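Local coordinates for protein dehydroquinate synthase (Thermus thermophilus, PDB 1UJN) that probably converts 3-deoxy-D-arabino-heptulosonate 7-phosphate to 3-dehydroquinate with release of phosphate, in the shikimate route to chorismate, using NAD and a divalent metal ion, at residues E173-K176 / H177-A181; V207-K210 / V211-T214; P314-P317 / G318-V321. All blocks are in the same frame, centred on the assembly; numbering follows the deposited sequence.

Along the chain the three contacts come in series: interaction 1 on helix 164-181, interaction 2 on the next helix, 199-216, and interaction 3 at the hairpin joining strands 311-314 and 319-323. Interactions 1 and 2 have centres about 10 Å apart and pack directly, His-177 and Ala-181 resting on Val-209. The centre of interaction 3 is about 11 Å from that of interaction 1, and its Gly-318 N probably hydrogen-bonds to Leu-179 O, near the end of helix 164-181; interactions 2 and 3 do not touch. Helix 164-181 thus sits between helix 199-216 and the hairpin, and it carries Glu-173, a predicted zinc ligand, so both neighbours pack against an element of the likely active site.

Interaction 1: residues E173-K176 / H177-A181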
ATOM      1  N   GLU A 173       8.399 -26.379  -4.250  1.00 28.37           N
ATOM      2  CA  GLU A 173       8.926 -25.051  -4.518  1.00 29.29           C
ATOM      3  C   GLU A 173      10.446 -25.042  -4.342  1.00 28.53           C
ATOM      4  O   GLU A 173      11.161 -24.363  -5.082  1.00 28.79           O
ATOM      5  CB  GLU A 173       8.291 -24.037  -3.566  1.00 32.54           C
ATOM      6  CG  GLU A 173       7.917 -22.713  -4.218  1.00 38.17           C
ATOM      7  CD  GLU A 173       6.770 -22.849  -5.211  1.00 39.44           C
ATOM      8  OE1 GLU A 173       5.606 -22.623  -4.818  1.00 42.36           O
ATOM      9  OE2 GLU A 173       7.031 -23.187  -6.382  1.00 41.18           O
ATOM     10  N   ALA A 174      10.933 -25.794  -3.357  1.00 26.59           N
ATOM     11  CA  ALA A 174      12.368 -25.880  -3.099  1.00 24.75           C
ATOM     12  C   ALA A 174      13.021 -26.581  -4.294  1.00 25.23           C
ATOM     13  O   ALA A 174      14.088 -26.182  -4.770  1.00 24.64           O
ATOM     14  CB  ALA A 174      12.622 -26.670  -1.818  1.00 25.22           C
ATOM     15  N   PHE A 175      12.360 -27.631  -4.765  1.00 24.60           N
ATOM     16  CA  PHE A 175      12.817 -28.413  -5.907  1.00 25.64           C
ATOM     17  C   PHE A 175      12.957 -27.471  -7.098  1.00 25.29           C
ATOM     18  O   PHE A 175      13.925 -27.538  -7.855  1.00 26.21           O
ATOM     19  CB  PHE A 175      11.786 -29.498  -6.221  1.00 26.14           C
ATOM     20  CG  PHE A 175      12.183 -30.415  -7.342  1.00 28.45           C
ATOM     21  CD1 PHE A 175      12.776 -31.646  -7.075  1.00 28.35           C
ATOM     22  CD2 PHE A 175      11.959 -30.051  -8.665  1.00 29.11           C
ATOM     23  CE1 PHE A 175      13.139 -32.508  -8.111  1.00 29.52           C
ATOM     24  CE2 PHE A 175      12.318 -30.905  -9.712  1.00 28.68           C
ATOM     25  CZ  PHE A 175      12.909 -32.135  -9.431  1.00 29.09           C
ATOM     26  N   LYS A 176      11.970 -26.596  -7.257  1.00 25.39           N
ATOM     27  CA  LYS A 176      11.967 -25.622  -8.343  1.00 26.31           C
ATOM     28  C   LYS A 176      13.212 -24.731  -8.251  1.00 27.68           C
ATOM     29  O   LYS A 176      13.869 -24.463  -9.265  1.00 26.18           O
ATOM     30  CB  LYS A 176      10.705 -24.767  -8.260  1.00 25.76           C
ATOM     31  CG  LYS A 176      10.522 -23.796  -9.418  1.00 25.37           C
ATOM     32  CD  LYS A 176       9.382 -22.825  -9.134  1.00 28.07           C
ATOM     33  CE  LYS A 176       9.735 -21.897  -7.975  1.00 30.24           C
ATOM     34  NZ  LYS A 176       8.678 -20.874  -7.740  1.00 29.79           N
ATOM     35  N   HIS A 177      13.535 -24.272  -7.040  1.00 25.45           N
ATOM     36  CA  HIS A 177      14.721 -23.435  -6.843  1.00 26.89           C
ATOM     37  C   HIS A 177      15.965 -24.220  -7.250  1.00 26.79           C
ATOM     38  O   HIS A 177      16.939 -23.649  -7.750  1.00 27.12           O
ATOM     39  CB  HIS A 177      14.873 -23.013  -5.377  1.00 27.22           C
ATOM     40  CG  HIS A 177      13.786 -22.116  -4.881  1.00 31.26           C
ATOM     41  ND1 HIS A 177      13.618 -21.815  -3.546  1.00 30.21           N
ATOM     42  CD2 HIS A 177      12.801 -21.460  -5.542  1.00 29.06           C
ATOM     43  CE1 HIS A 177      12.580 -21.010  -3.406  1.00 32.25           C
ATOM     44  NE2 HIS A 177      12.066 -20.780  -4.601  1.00 30.72           N
ATOM     45  N   GLY A 178      15.925 -25.530  -7.018  1.00 27.06           N
ATOM     46  CA  GLY A 178      17.045 -26.385  -7.371  1.00 27.71           C
ATOM     47  C   GLY A 178      17.301 -26.347  -8.865  1.00 29.63           C
ATOM     48  O   GLY A 178      18.448 -26.229  -9.311  1.00 28.71           O
ATOM     49  N   LEU A 179      16.228 -26.439  -9.644  1.00 28.51           N
ATOM     50  CA  LEU A 179      16.342 -26.404 -11.095  1.00 29.82           C
ATOM     51  C   LEU A 179      16.801 -25.024 -11.567  1.00 31.37           C
ATOM     52  O   LEU A 179      17.582 -24.908 -12.513  1.00 31.64           O
ATOM     53  CB  LEU A 179      14.994 -26.743 -11.737  1.00 30.28           C
ATOM     54  CG  LEU A 179      14.470 -28.164 -11.523  1.00 29.98           C
ATOM     55  CD1 LEU A 179      13.087 -28.293 -12.140  1.00 31.96           C
ATOM     56  CD2 LEU A 179      15.433 -29.167 -12.148  1.00 31.95           C
ATOM     57  N   ILE A 180      16.317 -23.980 -10.902  1.00 31.16           N
ATOM     58  CA  ILE A 180      16.671 -22.612 -11.260  1.00 32.35           C
ATOM     59  C   ILE A 180      18.139 -22.287 -10.968  1.00 33.98           C
ATOM     60  O   ILE A 180      18.836 -21.717 -11.810  1.00 32.93           O
ATOM     61  CB  ILE A 180      15.781 -21.597 -10.513  1.00 32.71           C
ATOM     62  CG1 ILE A 180      14.326 -21.742 -10.972  1.00 33.61           C
ATOM     63  CG2 ILE A 180      16.266 -20.180 -10.778  1.00 32.51           C
ATOM     64  CD1 ILE A 180      13.353 -20.856 -10.223  1.00 33.10           C
ATOM     65  N   ALA A 181      18.607 -22.657  -9.781  1.00 33.85           N
ATOM     66  CA  ALA A 181      19.986 -22.379  -9.385  1.00 34.95           C
ATOM     67  C   ALA A 181      20.998 -23.418  -9.866  1.00 36.78           C
ATOM     68  O   ALA A 181      22.188 -23.118  -9.995  1.00 37.69           O
ATOM     69  CB  ALA A 181      20.066 -22.249  -7.866  1.00 34.65           C
TER
HETATM   70  O   HOH W   1       9.394 -19.906  -5.211  1.00 43.73           O
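Lys-176 and His-177 leave the helix by different first torsions: CG of Lys-176 lies anti to its backbone N (chi1 -175°), whereas CG of His-177 lies beside its own (chi1 -66°). A bend at chi3 of the lysine then brings its CE within 3.9 Å of His-177 CD2, the two side chains crossing at a slant. Both belong to helix 164-181, whose i to i+4 bonds include His-177 N to Glu-173 O at 3.1 Å. The same Glu-173 O lies over one face of the imidazole, 3.3 Å above the ring plane and displaced from its centre. One water joins the two polar ends, 2.8 Å from Lys-176 NZ and 2.9 Å from His-177 NE2. Lys-176 NZ also makes a salt bridge to Glu-173 OE2 at 3.1 Å, approaching from above the carboxylate plane, and gives a further hydrogen bond to Leu-227 O. ND1 of His-177 bonds to Ala-206 O of helix 199-216. On another side of the helix, Phe-175 CE2 meets Leu-179 CD1 at 3.6 Å. Glu-173 is a predicted zinc ligand with His-231 and His-247, and the donor atoms of the three face one vacant point, consistent with an empty metal site. The lysine, gripped by carboxylate, carbonyl and water, is consistent with a second-shell role, restraining the glutamate carboxylate and linking it to the histidine through the water.

Interaction 2: residues V207-K210 / V211-T214; sequences VAVK and VRVT
Val-207 O accepts from Val-211 N at 3.0 Å, and the same i to i+4 pattern carries on through Val-213 N to Val-209 O, nearly straight at the donor hydrogen (176°). The last carbonyl, Lys-210 O, takes two bonds from one residue: Thr-214 N reaches it at 3.1 Å and Thr-214 OG1 at 2.7 Å, from opposite faces of its plane. With OG1 placed beside its own backbone N (chi1 -64°), the threonine hydroxyl folds back onto the preceding turn, a familiar way for a buried threonine inside a helix to satisfy its polar end. These turns belong to helix 199-216, which packs between helix 164-181 and strand 2-6: Val-209 rests on His-177 and Ala-181, while Val-207 and Val-211 meet Leu-4 and Val-6, respectively. On the side toward strand 2-6, Val-207 CG1 lies 4.2 Å from Val-211 CG2. Arg-212, bent at chi3, curls back along the exposed side and lays one face of its guanidinium over Val-209 CA, with NH2 3.8 Å from Val-209 CG2. Lys-210 runs out fully extended past the threonine, its CG 3.8 Å from Thr-214 OG1, and its NZ makes a salt bridge to Asp-125 and a hydrogen bond to Val-128 O.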
ATOM      1  N   VAL A 207      15.682 -21.422   0.871  1.00 21.50           N
ATOM      2  CA  VAL A 207      15.444 -19.990   1.022  1.00 25.08           C
ATOM      3  C   VAL A 207      16.601 -19.183   0.449  1.00 25.04           C
ATOM      4  O   VAL A 207      16.397 -18.163  -0.209  1.00 23.98           O
ATOM      5  CB  VAL A 207      15.265 -19.597   2.506  1.00 24.02           C
ATOM      6  CG1 VAL A 207      15.010 -18.096   2.612  1.00 25.21           C
ATOM      7  CG2 VAL A 207      14.104 -20.374   3.119  1.00 25.45           C
ATOM      8  N   ALA A 208      17.819 -19.654   0.690  1.00 26.57           N
ATOM      9  CA  ALA A 208      19.011 -18.966   0.206  1.00 26.73           C
ATOM     10  C   ALA A 208      18.991 -18.776  -1.308  1.00 27.27           C
ATOM     11  O   ALA A 208      19.487 -17.771  -1.817  1.00 27.38           O
ATOM     12  CB  ALA A 208      20.258 -19.732   0.632  1.00 25.82           C
ATOM     13  N   VAL A 209      18.414 -19.731  -2.035  1.00 27.36           N
ATOM     14  CA  VAL A 209      18.352 -19.610  -3.487  1.00 28.24           C
ATOM     15  C   VAL A 209      17.430 -18.475  -3.929  1.00 27.38           C
ATOM     16  O   VAL A 209      17.770 -17.715  -4.838  1.00 25.49           O
ATOM     17  CB  VAL A 209      17.886 -20.925  -4.154  1.00 29.43           C
ATOM     18  CG1 VAL A 209      17.735 -20.722  -5.660  1.00 32.62           C
ATOM     19  CG2 VAL A 209      18.889 -22.025  -3.875  1.00 33.63           C
ATOM     20  N   LYS A 210      16.267 -18.349  -3.292  1.00 25.39           N
ATOM     21  CA  LYS A 210      15.356 -17.280  -3.672  1.00 25.76           C
ATOM     22  C   LYS A 210      15.952 -15.936  -3.287  1.00 23.37           C
ATOM     23  O   LYS A 210      15.729 -14.937  -3.964  1.00 26.18           O
ATOM     24  CB  LYS A 210      13.973 -17.448  -3.022  1.00 24.44           C
ATOM     25  CG  LYS A 210      12.973 -16.421  -3.545  1.00 27.75           C
ATOM     26  CD  LYS A 210      11.536 -16.683  -3.114  1.00 27.74           C
ATOM     27  CE  LYS A 210      10.610 -15.650  -3.750  1.00 29.43           C
ATOM     28  NZ  LYS A 210       9.178 -15.773  -3.330  1.00 27.49           N
ATOM     29  N   VAL A 211      16.715 -15.901  -2.200  1.00 24.39           N
ATOM     30  CA  VAL A 211      17.339 -14.650  -1.792  1.00 26.22           C
ATOM     31  C   VAL A 211      18.296 -14.160  -2.883  1.00 27.99           C
ATOM     32  O   VAL A 211      18.241 -12.999  -3.288  1.00 29.07           O
ATOM     33  CB  VAL A 211      18.128 -14.802  -0.470  1.00 25.68           C
ATOM     34  CG1 VAL A 211      18.962 -13.550  -0.216  1.00 26.77           C
ATOM     35  CG2 VAL A 211      17.158 -15.019   0.696  1.00 22.14           C
ATOM     36  N   ARG A 212      19.162 -15.047  -3.361  1.00 31.31           N
ATOM     37  CA  ARG A 212      20.136 -14.686  -4.393  1.00 36.08           C
ATOM     38  C   ARG A 212      19.501 -14.200  -5.690  1.00 38.27           C
ATOM     39  O   ARG A 212      19.832 -13.121  -6.190  1.00 38.69           O
ATOM     40  CB  ARG A 212      21.047 -15.872  -4.713  1.00 37.67           C
ATOM     41  CG  ARG A 212      22.010 -16.244  -3.602  1.00 41.42           C
ATOM     42  CD  ARG A 212      23.226 -16.965  -4.171  1.00 42.23           C
ATOM     43  NE  ARG A 212      22.862 -18.182  -4.891  1.00 44.77           N
ATOM     44  CZ  ARG A 212      22.432 -19.298  -4.309  1.00 45.22           C
ATOM     45  NH1 ARG A 212      22.311 -19.359  -2.989  1.00 43.34           N
ATOM     46  NH2 ARG A 212      22.122 -20.355  -5.049  1.00 46.16           N
ATOM     47  N   VAL A 213      18.602 -15.007  -6.240  1.00 39.72           N
ATOM     48  CA  VAL A 213      17.927 -14.660  -7.484  1.00 41.84           C
ATOM     49  C   VAL A 213      17.209 -13.316  -7.384  1.00 43.65           C
ATOM     50  O   VAL A 213      17.244 -12.506  -8.312  1.00 43.11           O
ATOM     51  CB  VAL A 213      16.898 -15.735  -7.860  1.00 42.69           C
ATOM     52  CG1 VAL A 213      16.188 -15.344  -9.140  1.00 43.29           C
ATOM     53  CG2 VAL A 213      17.589 -17.079  -8.014  1.00 42.37           C
ATOM     54  N   THR A 214      16.561 -13.089  -6.248  1.00 43.34           N
ATOM     55  CA  THR A 214      15.819 -11.862  -6.015  1.00 44.82           C
ATOM     56  C   THR A 214      16.686 -10.609  -5.957  1.00 46.55           C
ATOM     57  O   THR A 214      16.309  -9.565  -6.490  1.00 47.01           O
ATOM     58  CB  THR A 214      15.008 -11.966  -4.714  1.00 44.73           C
ATOM     59  OG1 THR A 214      14.021 -12.995  -4.858  1.00 46.34           O
ATOM     60  CG2 THR A 214      14.323 -10.645  -4.397  1.00 45.32           C
TER

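Interaction 3: residues P314-P317 / G318-V321; sequences PLAP and GRLV
Arg-319 folds its guanidinium across Leu-315, one face over the leucine carbonyl carbon, in a beta hairpin whose register is shifted by a classic beta bulge. Two residues of one arm, Leu-315 and Ala-316, stand opposite the single Arg-319, whose O accepts from Leu-315 N at 2.9 Å and Ala-316 N at 3.1 Å. The bend at chi3 (67°) turns the arginine back over the other arm, with NH1 3.3 Å from Leu-315 CD1 and the group set obliquely against Ala-316 CB. Leu-315 also meets Val-321 at about a right angle, CD1 to CG1 3.8 Å. Leu-320 and Pro-314 share the face of the sheet away from Ala-316 and Arg-319, and the leucine CG lies against the proline, 3.5 Å from Pro-314 CA. Replaced by an alanine, Leu-320 would probably leave Pro-314 without its cross-strand apolar partner and open a gap beside the end of helix 164-181, where its CD1 packs on Leu-179 O. The arms close through a type II turn from Ala-316 to Arg-319, in which the positive phi of Gly-318 (86°) would jam a CB against Pro-317 O. Arg-319 N donates to Ala-316 O at 2.7 Å, approaching from above the carbonyl plane, 42° out of it.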
ATOM      1  N   PRO A 314      13.690 -24.930 -18.860  1.00 30.24           N
ATOM      2  CA  PRO A 314      14.930 -25.401 -18.241  1.00 31.13           C
ATOM      3  C   PRO A 314      15.693 -26.298 -19.217  1.00 31.16           C
ATOM      4  O   PRO A 314      15.260 -27.410 -19.512  1.00 29.44           O
ATOM      5  CB  PRO A 314      14.425 -26.169 -17.029  1.00 30.78           C
ATOM      6  CG  PRO A 314      13.192 -26.829 -17.577  1.00 29.96           C
ATOM      7  CD  PRO A 314      12.535 -25.718 -18.387  1.00 31.99           C
ATOM      8  N   LEU A 315      16.819 -25.809 -19.726  1.00 32.12           N
ATOM      9  CA  LEU A 315      17.623 -26.590 -20.665  1.00 33.41           C
ATOM     10  C   LEU A 315      18.592 -27.484 -19.903  1.00 35.02           C
ATOM     11  O   LEU A 315      19.038 -28.518 -20.405  1.00 34.74           O
ATOM     12  CB  LEU A 315      18.385 -25.657 -21.609  1.00 33.21           C
ATOM     13  CG  LEU A 315      17.501 -24.738 -22.463  1.00 34.68           C
ATOM     14  CD1 LEU A 315      18.375 -23.841 -23.324  1.00 35.81           C
ATOM     15  CD2 LEU A 315      16.575 -25.570 -23.336  1.00 33.77           C
ATOM     16  N   ALA A 316      18.901 -27.075 -18.678  1.00 35.21           N
ATOM     17  CA  ALA A 316      19.798 -27.815 -17.800  1.00 36.80           C
ATOM     18  C   ALA A 316      19.701 -27.145 -16.441  1.00 36.65           C
ATOM     19  O   ALA A 316      19.370 -25.965 -16.354  1.00 36.24           O
ATOM     20  CB  ALA A 316      21.232 -27.744 -18.320  1.00 36.42           C
ATOM     21  N   PRO A 317      19.968 -27.891 -15.357  1.00 38.81           N
ATOM     22  CA  PRO A 317      19.883 -27.263 -14.035  1.00 38.41           C
ATOM     23  C   PRO A 317      20.762 -26.014 -14.004  1.00 38.16           C
ATOM     24  O   PRO A 317      21.951 -26.079 -14.315  1.00 38.34           O
ATOM     25  CB  PRO A 317      20.394 -28.360 -13.104  1.00 39.91           C
ATOM     26  CG  PRO A 317      19.965 -29.617 -13.806  1.00 40.10           C
ATOM     27  CD  PRO A 317      20.319 -29.317 -15.245  1.00 38.53           C
ATOM     28  N   GLY A 318      20.172 -24.875 -13.650  1.00 37.53           N
ATOM     29  CA  GLY A 318      20.930 -23.639 -13.598  1.00 37.85           C
ATOM     30  C   GLY A 318      21.011 -22.936 -14.943  1.00 38.58           C
ATOM     31  O   GLY A 318      21.444 -21.785 -15.028  1.00 38.39           O
ATOM     32  N   ARG A 319      20.600 -23.625 -16.001  1.00 37.59           N
ATOM     33  CA  ARG A 319      20.632 -23.037 -17.336  1.00 38.59           C
ATOM     34  C   ARG A 319      19.236 -23.033 -17.947  1.00 38.03           C
ATOM     35  O   ARG A 319      18.801 -24.019 -18.549  1.00 36.28           O
ATOM     36  CB  ARG A 319      21.601 -23.810 -18.234  1.00 38.87           C
ATOM     37  CG  ARG A 319      21.894 -23.120 -19.559  1.00 41.68           C
ATOM     38  CD  ARG A 319      23.126 -23.716 -20.228  1.00 41.74           C
ATOM     39  NE  ARG A 319      22.919 -25.092 -20.669  1.00 42.34           N
ATOM     40  CZ  ARG A 319      22.130 -25.442 -21.679  1.00 42.84           C
ATOM     41  NH1 ARG A 319      21.469 -24.514 -22.359  1.00 43.12           N
ATOM     42  NH2 ARG A 319      22.011 -26.718 -22.017  1.00 44.96           N
ATOM     43  N   LEU A 320      18.538 -21.916 -17.784  1.00 36.86           N
ATOM     44  CA  LEU A 320      17.188 -21.775 -18.305  1.00 38.24           C
ATOM     45  C   LEU A 320      17.039 -20.575 -19.231  1.00 38.91           C
ATOM     46  O   LEU A 320      17.847 -19.644 -19.209  1.00 39.33           O
ATOM     47  CB  LEU A 320      16.188 -21.638 -17.151  1.00 38.65           C
ATOM     48  CG  LEU A 320      16.016 -22.809 -16.182  1.00 38.27           C
ATOM     49  CD1 LEU A 320      17.257 -22.975 -15.322  1.00 39.32           C
ATOM     50  CD2 LEU A 320      14.800 -22.545 -15.312  1.00 40.81           C
ATOM     51  N   VAL A 321      15.991 -20.603 -20.042  1.00 37.85           N
ATOM     52  CA  VAL A 321      15.715 -19.517 -20.967  1.00 39.33           C
ATOM     53  C   VAL A 321      14.240 -19.145 -20.903  1.00 39.86           C
ATOM     54  O   VAL A 321      13.393 -19.968 -20.552  1.00 39.39           O
ATOM     55  CB  VAL A 321      16.067 -19.910 -22.421  1.00 38.92           C
ATOM     56  CG1 VAL A 321      17.553 -20.193 -22.532  1.00 38.73           C
ATOM     57  CG2 VAL A 321      15.255 -21.129 -22.845  1.00 39.77           C
TER